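Local structure of putative membrane protein COG4129 (Clostridium difficile, 3KMI) at the interface of chains A and B. The protein is probably a membrane transporter of the aromatic acid exporter family, represented here by its helical C-terminal domain rather than by its transmembrane part. Coordinates in Å, arbitrary orientation; residue numbers count along the deposited sequence, not the author numbering. Chains: chain A/B, Putative membrane protein COG4129.

The interface of chains A and B. Residues chain A 140-141; chain B 148, 151-152.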
# COMPACT_ATOMS: atom_id res chain seq x y z
N LYS A 140 -6.48 -18.40 -5.06
CA LYS A 140 -7.35 -18.14 -6.19
C LYS A 140 -7.98 -19.42 -6.71
O LYS A 140 -9.12 -19.40 -7.19
CB LYS A 140 -6.61 -17.43 -7.33
CG LYS A 140 -7.55 -16.83 -8.39
CD LYS A 140 -6.84 -16.43 -9.68
CE LYS A 140 -6.93 -17.50 -10.76
NZ LYS A 140 -6.68 -16.91 -12.12
N ASN A 141 -7.25 -20.52 -6.60
CA ASN A 141 -7.68 -21.79 -7.21
C ASN A 141 -8.41 -22.75 -6.27
O ASN A 141 -8.59 -23.92 -6.58
CB ASN A 141 -6.49 -22.45 -7.92
CG ASN A 141 -6.11 -21.73 -9.22
OD1 ASN A 141 -6.65 -20.66 -9.56
ND2 ASN A 141 -5.18 -22.32 -9.96
N ARG B 148 -16.92 -19.82 -11.95
CA ARG B 148 -15.59 -19.37 -11.53
C ARG B 148 -15.22 -18.03 -12.19
O ARG B 148 -14.75 -17.11 -11.51
CB ARG B 148 -14.51 -20.43 -11.83
CG ARG B 148 -13.10 -19.97 -11.44
CD ARG B 148 -12.10 -21.10 -11.45
NE ARG B 148 -12.34 -22.01 -10.34
CZ ARG B 148 -11.75 -21.91 -9.15
NH1 ARG B 148 -10.88 -20.95 -8.89
NH2 ARG B 148 -12.05 -22.79 -8.21
N PHE B 151 -16.95 -15.41 -10.21
CA PHE B 151 -16.39 -15.20 -8.90
C PHE B 151 -15.11 -14.37 -9.03
O PHE B 151 -14.84 -13.51 -8.21
CB PHE B 151 -16.09 -16.53 -8.20
CG PHE B 151 -14.95 -16.44 -7.24
CD1 PHE B 151 -15.16 -16.00 -5.94
CD2 PHE B 151 -13.65 -16.75 -7.65
CE1 PHE B 151 -14.09 -15.88 -5.07
CE2 PHE B 151 -12.59 -16.63 -6.79
CZ PHE B 151 -12.80 -16.19 -5.49
N GLU B 152 -14.31 -14.69 -10.05
CA GLU B 152 -13.05 -14.03 -10.29
C GLU B 152 -13.27 -12.55 -10.66
O GLU B 152 -12.55 -11.68 -10.17
CB GLU B 152 -12.27 -14.75 -11.39
CG GLU B 152 -11.66 -16.10 -10.94
CD GLU B 152 -10.71 -16.71 -11.96
OE1 GLU B 152 -10.27 -15.98 -12.88
OE2 GLU B 152 -10.38 -17.91 -11.84
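A:Lys140 and B:Glu152 meet across the interface because the lysine chain leaves its backbone with CG opposite the backbone N (chi1 -166°) and then turns at chi3 (97°), a bend that redirects its end along the interface and brings CE and NZ level with the carboxylate that B:Glu152 extends toward them. B:Glu152 starts differently, with CG opposite its carbonyl carbon, and runs extended from there, its reach carrying the carboxylate to NZ. The extended glutamate meets the lysine chain at about a right angle. Their charged ends form a long salt bridge, with A:Lys140 NZ 3.8 Å from the carboxylate oxygen B:Glu152 OE1. NZ lies equally far from the other oxygen, OE2, and the ammonium group therefore faces both oxygens without favouring either. The last methylene joins in, A:Lys140 CE lying 3.6 Å from B:Glu152 OE2. Such spacing suggests a diffuse electrostatic attraction rather than a tightly directed bond.

B:Arg148 approaches the backbone of the same lysine. Its chain also bends at chi3 (-71°), and the edge of the guanidinium group is presented to the end of the A helix, with the carbonyl carbon of A:Lys140 lying in the guanidinium plane. The terminal nitrogen B:Arg148 NH1 donates a weak, bent hydrogen bond to the carbonyl oxygen A:Lys140 O at 2.9 Å. Beside it, NH1 comes within 3.7 Å of A:Asn141 CA, so the guanidinium reaches past the last helical residue. A positive group at a helix C-terminus would probably be favoured by the helix dipole. B:Phe151 flanks the patch and loses a little surface to the partner.

The patch is small and mostly polar, one part of an interface without exact two-fold symmetry, and this pairing may not occur in the membrane-bound protein. It joins the C-terminal end of helix 124-140 in chain A, and the loop residue following it, to the first turns of helix 148-176 in chain B.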